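Local coordinates for glycoside hydrolase family 15, cellulose signaling associated protein envoy (Hypocrea jecorina, PDB 4WUJ), which senses blue light through a flavin-binding LOV domain, the part present here, and is thought to integrate light and oxidative-stress signals, at residues C[37-42]-C[54-59]; C[24-29]-C[105-109]. One frame throughout, in Å; residues are numbered along the deposited sequence.

Interaction 1 (C[37-42]-C[54-59]). With FMN (flavin mononucleotide), chain I.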
loop_
_atom_site.group_PDB
_atom_site.type_symbol
_atom_site.label_atom_id
_atom_site.label_comp_id
_atom_site.label_asym_id
_atom_site.label_seq_id
_atom_site.Cartn_x
_atom_site.Cartn_y
_atom_site.Cartn_z
ATOM N N SER C 37 4.857 -0.318 0.633
ATOM C CA SER C 37 5.567 -0.822 1.798
ATOM C C SER C 37 5.175 -0.076 3.114
ATOM O O SER C 37 5.653 -0.441 4.194
ATOM C CB SER C 37 7.093 -0.615 1.558
ATOM O OG SER C 37 7.663 -1.767 0.975
ATOM N N VAL C 38 4.422 1.025 3.004
ATOM C CA VAL C 38 4.105 1.848 4.171
ATOM C C VAL C 38 3.494 0.973 5.285
ATOM O O VAL C 38 2.734 0.059 5.015
ATOM C CB VAL C 38 3.130 3.021 3.841
ATOM C CG1 VAL C 38 1.759 2.527 3.495
ATOM C CG2 VAL C 38 3.002 3.975 5.034
ATOM N N SER C 39 3.890 1.208 6.531
ATOM C CA SER C 39 3.257 0.516 7.642
ATOM C C SER C 39 1.923 1.204 7.976
ATOM O O SER C 39 1.855 2.432 8.172
ATOM C CB SER C 39 4.174 0.455 8.830
ATOM O OG SER C 39 3.448 0.218 10.007
ATOM N N LEU C 40 0.852 0.424 7.980
ATOM C CA LEU C 40 -0.495 0.987 8.059
ATOM C C LEU C 40 -1.385 0.097 8.883
ATOM O O LEU C 40 -1.326 -1.130 8.750
ATOM C CB LEU C 40 -1.108 1.137 6.683
ATOM C CG LEU C 40 -2.525 1.698 6.598
ATOM C CD1 LEU C 40 -2.706 2.511 5.318
ATOM C CD2 LEU C 40 -3.571 0.594 6.693
ATOM N N THR C 41 -2.169 0.719 9.768
ATOM C CA THR C 41 -3.211 0.019 10.496
ATOM C C THR C 41 -4.530 0.739 10.247
ATOM O O THR C 41 -4.589 1.954 10.000
ATOM C CB THR C 41 -2.926 -0.098 12.033
ATOM O OG1 THR C 41 -2.964 1.201 12.643
ATOM C CG2 THR C 41 -1.582 -0.725 12.290
ATOM N N LEU C 42 -5.584 -0.045 10.264
ATOM C CA LEU C 42 -6.931 0.453 10.169
ATOM C C LEU C 42 -7.649 -0.069 11.422
ATOM O O LEU C 42 -7.628 -1.289 11.719
ATOM C CB LEU C 42 -7.587 -0.092 8.910
ATOM C CG LEU C 42 -8.909 0.464 8.423
ATOM C CD1 LEU C 42 -8.939 1.981 8.259
ATOM C CD2 LEU C 42 -9.146 -0.221 7.077
ATOM N N TYR C 54 -7.291 -4.269 10.086
ATOM C CA TYR C 54 -6.354 -4.474 8.991
ATOM C C TYR C 54 -5.003 -3.861 9.322
ATOM O O TYR C 54 -4.943 -2.687 9.749
ATOM C CB TYR C 54 -6.891 -3.807 7.707
ATOM C CG TYR C 54 -5.938 -3.888 6.547
ATOM C CD1 TYR C 54 -4.956 -2.907 6.333
ATOM C CD2 TYR C 54 -5.993 -4.970 5.654
ATOM C CE1 TYR C 54 -4.067 -3.002 5.244
ATOM C CE2 TYR C 54 -5.126 -5.061 4.580
ATOM C CZ TYR C 54 -4.155 -4.093 4.385
ATOM O OH TYR C 54 -3.310 -4.261 3.313
ATOM N N ALA C 55 -3.932 -4.625 9.089
ATOM C CA ALA C 55 -2.574 -4.088 9.090
ATOM C C ALA C 55 -1.858 -4.484 7.778
ATOM O O ALA C 55 -2.010 -5.626 7.276
ATOM C CB ALA C 55 -1.818 -4.602 10.270
ATOM N N SER C 56 -1.094 -3.543 7.221
ATOM C CA SER C 56 -0.396 -3.759 5.946
ATOM C C SER C 56 0.799 -4.712 6.090
ATOM O O SER C 56 1.265 -4.951 7.192
ATOM C CB SER C 56 0.139 -2.430 5.416
ATOM O OG SER C 56 1.016 -1.844 6.373
ATOM N N PRO C 57 1.286 -5.280 4.966
ATOM C CA PRO C 57 2.591 -5.966 5.007
ATOM C C PRO C 57 3.710 -5.119 5.671
ATOM O O PRO C 57 4.512 -5.603 6.467
ATOM C CB PRO C 57 2.914 -6.213 3.503
ATOM C CG PRO C 57 1.501 -6.298 2.862
ATOM C CD PRO C 57 0.683 -5.272 3.617
ATOM N N GLY C 58 3.761 -3.851 5.318
ATOM C CA GLY C 58 4.716 -2.942 5.947
ATOM C C GLY C 58 4.615 -2.921 7.487
ATOM O O GLY C 58 5.622 -2.717 8.167
ATOM N N PHE C 59 3.416 -3.114 8.056
ATOM C CA PHE C 59 3.294 -3.082 9.522
ATOM C C PHE C 59 3.916 -4.332 10.115
ATOM O O PHE C 59 4.626 -4.261 11.114
ATOM C CB PHE C 59 1.842 -2.969 9.974
ATOM C CG PHE C 59 1.639 -3.047 11.496
ATOM C CD1 PHE C 59 1.672 -1.868 12.289
ATOM C CD2 PHE C 59 1.399 -4.281 12.115
ATOM C CE1 PHE C 59 1.455 -1.925 13.684
ATOM C CE2 PHE C 59 1.184 -4.365 13.500
ATOM C CZ PHE C 59 1.194 -3.177 14.297
HETATM N N1 FMN I . 0.116 3.998 19.367
HETATM C C2 FMN I . 1.460 3.713 19.246
HETATM O O2 FMN I . 2.202 3.788 20.224
HETATM N N3 FMN I . 1.981 3.321 18.015
HETATM C C4 FMN I . 1.188 3.224 16.899
HETATM O O4 FMN I . 1.688 2.858 15.839
HETATM C C4A FMN I . -0.181 3.511 17.006
HETATM N N5 FMN I . -1.016 3.404 15.902
HETATM C C5A FMN I . -2.344 3.702 16.013
HETATM C C6 FMN I . -3.133 3.601 14.882
HETATM C C7 FMN I . -4.491 3.862 14.956
HETATM C C7M FMN I . -5.298 3.750 13.700
HETATM C C8 FMN I . -5.060 4.245 16.192
HETATM C C8M FMN I . -6.538 4.536 16.280
HETATM C C9 FMN I . -4.247 4.363 17.327
HETATM C C9A FMN I . -2.887 4.088 17.247
HETATM N N10 FMN I . -2.052 4.182 18.366
HETATM C C10 FMN I . -0.706 3.895 18.246
HETATM C "C1'" FMN I . -2.512 4.647 19.732
HETATM C "C2'" FMN I . -3.152 3.651 20.671
HETATM O "O2'" FMN I . -3.855 2.695 19.911
HETATM C "C3'" FMN I . -4.036 4.439 21.680
HETATM O "O3'" FMN I . -5.010 5.221 20.996
HETATM C "C4'" FMN I . -3.166 5.371 22.557
HETATM O "O4'" FMN I . -2.323 4.566 23.354
HETATM C "C5'" FMN I . -3.985 6.347 23.421
HETATM O "O5'" FMN I . -5.002 5.651 24.119
HETATM P P FMN I . -4.723 5.000 25.547
HETATM O O1P FMN I . -6.002 4.258 25.904
HETATM O O2P FMN I . -3.591 4.032 25.602
HETATM O O3P FMN I . -4.469 6.089 26.536
HETATM O O HOH W 1 2.520 -2.276 3.249
#

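Interaction 2 (C[24-29]-C[105-109])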
loop_
_atom_site.group_PDB
_atom_site.type_symbol
_atom_site.label_atom_id
_atom_site.label_comp_id
_atom_site.label_asym_id
_atom_site.label_seq_id
_atom_site.Cartn_x
_atom_site.Cartn_y
_atom_site.Cartn_z
ATOM N N ARG C 24 -8.358 15.093 1.188
ATOM C CA ARG C 24 -9.250 15.626 2.223
ATOM C C ARG C 24 -9.107 17.151 2.338
ATOM O O ARG C 24 -8.011 17.685 2.150
ATOM C CB ARG C 24 -8.946 14.998 3.588
ATOM C CG ARG C 24 -7.623 15.459 4.206
ATOM C CD ARG C 24 -7.180 14.468 5.237
ATOM N NE ARG C 24 -5.983 14.843 5.976
ATOM C CZ ARG C 24 -4.750 14.675 5.531
ATOM N NH1 ARG C 24 -4.546 14.178 4.314
ATOM N NH2 ARG C 24 -3.720 15.015 6.294
ATOM N N PRO C 25 -10.218 17.850 2.641
ATOM C CA PRO C 25 -10.235 19.295 2.935
ATOM C C PRO C 25 -9.647 19.682 4.303
ATOM O O PRO C 25 -9.878 19.007 5.316
ATOM C CB PRO C 25 -11.730 19.654 2.890
ATOM C CG PRO C 25 -12.386 18.536 2.136
ATOM C CD PRO C 25 -11.581 17.314 2.458
ATOM N N ASN C 26 -8.888 20.777 4.292
ATOM C CA ASN C 26 -8.249 21.354 5.475
ATOM C C ASN C 26 -7.205 20.467 6.127
ATOM O O ASN C 26 -7.089 20.446 7.351
ATOM C CB ASN C 26 -9.302 21.744 6.506
ATOM C CG ASN C 26 -10.216 22.833 6.003
ATOM O OD1 ASN C 26 -9.823 24.003 5.945
ATOM N ND2 ASN C 26 -11.443 22.458 5.624
ATOM N N PRO C 27 -6.419 19.751 5.308
ATOM C CA PRO C 27 -5.370 18.923 5.901
ATOM C C PRO C 27 -4.535 19.727 6.869
ATOM O O PRO C 27 -4.339 20.924 6.700
ATOM C CB PRO C 27 -4.515 18.512 4.696
ATOM C CG PRO C 27 -4.792 19.539 3.657
ATOM C CD PRO C 27 -6.251 19.873 3.851
ATOM N N THR C 28 -4.031 19.033 7.871
ATOM C CA THR C 28 -3.216 19.625 8.900
ATOM C C THR C 28 -1.803 19.108 8.777
ATOM O O THR C 28 -0.842 19.811 9.073
ATOM C CB THR C 28 -3.804 19.244 10.282
ATOM O OG1 THR C 28 -4.815 20.190 10.641
ATOM C CG2 THR C 28 -2.726 19.193 11.359
ATOM N N ILE C 29 -1.672 17.853 8.372
ATOM C CA ILE C 29 -0.361 17.266 8.177
ATOM C C ILE C 29 -0.238 16.983 6.707
ATOM O O ILE C 29 -1.231 16.656 6.059
ATOM C CB ILE C 29 -0.205 15.953 8.936
ATOM C CG1 ILE C 29 -0.250 16.209 10.439
ATOM C CG2 ILE C 29 1.080 15.244 8.534
ATOM C CD1 ILE C 29 -1.596 15.833 11.042
ATOM N N GLN C 105 -9.730 14.076 15.184
ATOM C CA GLN C 105 -8.766 15.009 14.638
ATOM C C GLN C 105 -7.541 14.272 14.152
ATOM O O GLN C 105 -7.034 13.371 14.830
ATOM C CB GLN C 105 -8.293 16.009 15.705
ATOM C CG GLN C 105 -9.249 17.133 16.054
ATOM C CD GLN C 105 -8.857 17.807 17.350
ATOM O OE1 GLN C 105 -7.810 17.489 17.936
ATOM N NE2 GLN C 105 -9.689 18.735 17.817
ATOM N N GLU C 106 -7.041 14.717 13.005
ATOM C CA GLU C 106 -5.733 14.320 12.511
ATOM C C GLU C 106 -4.753 14.596 13.602
ATOM O O GLU C 106 -4.907 15.578 14.320
ATOM C CB GLU C 106 -5.326 15.177 11.311
ATOM C CG GLU C 106 -6.058 14.838 10.052
ATOM C CD GLU C 106 -5.866 15.880 8.964
ATOM O OE1 GLU C 106 -4.706 16.337 8.743
ATOM O OE2 GLU C 106 -6.895 16.215 8.328
ATOM N N VAL C 107 -3.712 13.781 13.685
ATOM C CA VAL C 107 -2.674 14.017 14.640
ATOM C C VAL C 107 -1.427 13.337 14.203
ATOM O O VAL C 107 -1.447 12.260 13.600
ATOM C CB VAL C 107 -3.064 13.473 16.032
ATOM C CG1 VAL C 107 -3.436 11.987 15.942
ATOM C CG2 VAL C 107 -1.949 13.680 17.029
ATOM N N GLN C 108 -0.311 13.958 14.511
ATOM C CA GLN C 108 0.952 13.341 14.196
ATOM C C GLN C 108 1.890 13.605 15.334
ATOM O O GLN C 108 2.128 14.767 15.709
ATOM C CB GLN C 108 1.506 13.858 12.859
ATOM C CG GLN C 108 2.877 13.336 12.522
ATOM C CD GLN C 108 3.373 13.847 11.166
ATOM O OE1 GLN C 108 3.566 15.049 10.965
ATOM N NE2 GLN C 108 3.542 12.936 10.222
ATOM N N VAL C 109 2.412 12.519 15.881
ATOM C CA VAL C 109 3.340 12.577 16.974
ATOM C C VAL C 109 4.453 11.598 16.723
ATOM O O VAL C 109 4.406 10.774 15.820
ATOM C CB VAL C 109 2.672 12.163 18.333
ATOM C CG1 VAL C 109 1.302 12.805 18.479
ATOM C CG2 VAL C 109 2.579 10.646 18.445
#

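Interaction 1 (C[37-42]-C[54-59])
S56 and the backbone of 37-42 meet through one hydroxyl that does three jobs, a compact example of how a side chain can finish a strand pairing and start a helix at once. S56 OG donates to V38 O at 2.9 Å, in the carbonyl plane and on a lone pair, and accepts from L40 N at 2.8 Å in a rather bent bond. With chi1 at 58°, OG sits between its own backbone N and carbonyl carbon, where it also receives a weak capping bond from F59 N as N-cap of helix 57-63. Replacing S56 by an alanine removes the hydroxyl; L40 N and V38 O would probably lose this partner and the helix its side-chain cap. Straighter backbone bonds continue the pairing, S56 N to L40 O at 2.9 Å and L42 N to Y54 O at 2.8 Å. G58 CA lies 3.2 Å from S37 O, a CB here would run into the carbonyl oxygens of S37 and V38, and a water bridges G58 N and V38 O. On one side of the hairpin, L40 CD2 touches the edge of the Y54 ring in its plane; Y54 OH bonds to the backbone of C36 of the second subunit. On the other, T41 CG2 lies 3.4 Å from F59 CD1, while S39 OG comes to that ring's edge and hydrogen-bonds Q144, a flavin-binding residue. T41 OG1 approaches FMN C6 at 3.3 Å. This is the opening antiparallel hairpin of a PAS/LOV fold, running straight into the helix that follows it.

Interaction 2 (C[24-29]-C[105-109])
The carboxylate of E106 lies at the edge of the R24 guanidinium, one face of which has P27 CB over its centre. The two charged groups come from opposite directions, and R24 grips the carboxylate side-on: R24 NE meets E106 OE2 at 2.9 Å and R24 NH2 meets E106 OE1 at 3.0 Å. Both oxygens lie close to the guanidinium plane, yet the nitrogens stand well above the carboxylate plane, the two planes being turned 65° apart. T28 N donates to E106 OE1 at 2.9 Å on the syn side, 27° out of the plane. OE1 is thus held between R24 NH2 and T28 N from opposite faces, with a weak third bond from I29 N. On the arginine side, the chain runs extended from CG to NE; NH2 also makes a weak bond to I29 O, and NH1 is tied to I21 O. Beside the ionic pair, I29 packs against E106 and, on strand 107-114, Q108. Its CD1 sits 3.8 Å from E106 CB, the two side chains running alongside in opposite senses, and its CG2 lies 3.5 Å from Q108 OE1. The chi1 of -66° sets CG1 beside the backbone N and places it 3.8 Å from Q108 CB. A surface loop without regular structure is therefore fastened to the residue just before the outermost strand 107-114 by a paired salt bridge and a backbone N-H at one carboxylate. Such a cluster of donors is likely to stabilise the negative charge of E106 and fix the rotation of its carboxylate.

Overall arrangement
Interactions 1 and 2 show how one antiparallel sheet can be bound at both margins. Their centres lie 19 Å apart and their nearest atoms about 10 Å apart, so they do not touch. Interaction 1 pairs strand 39-44 with the outermost strand 52-55, whereas interaction 2 ties the loop after helix 14-22 to E106 and the beginning of strand 107-114, the outermost strand at the other margin. Along the chain interaction 1 is nested within the loop that interaction 2 closes. The segment preceding the hairpin is thus anchored at a strand that comes much later. Interaction 1 reaches the flavin through T41; interaction 2 is a surface contact farther from it.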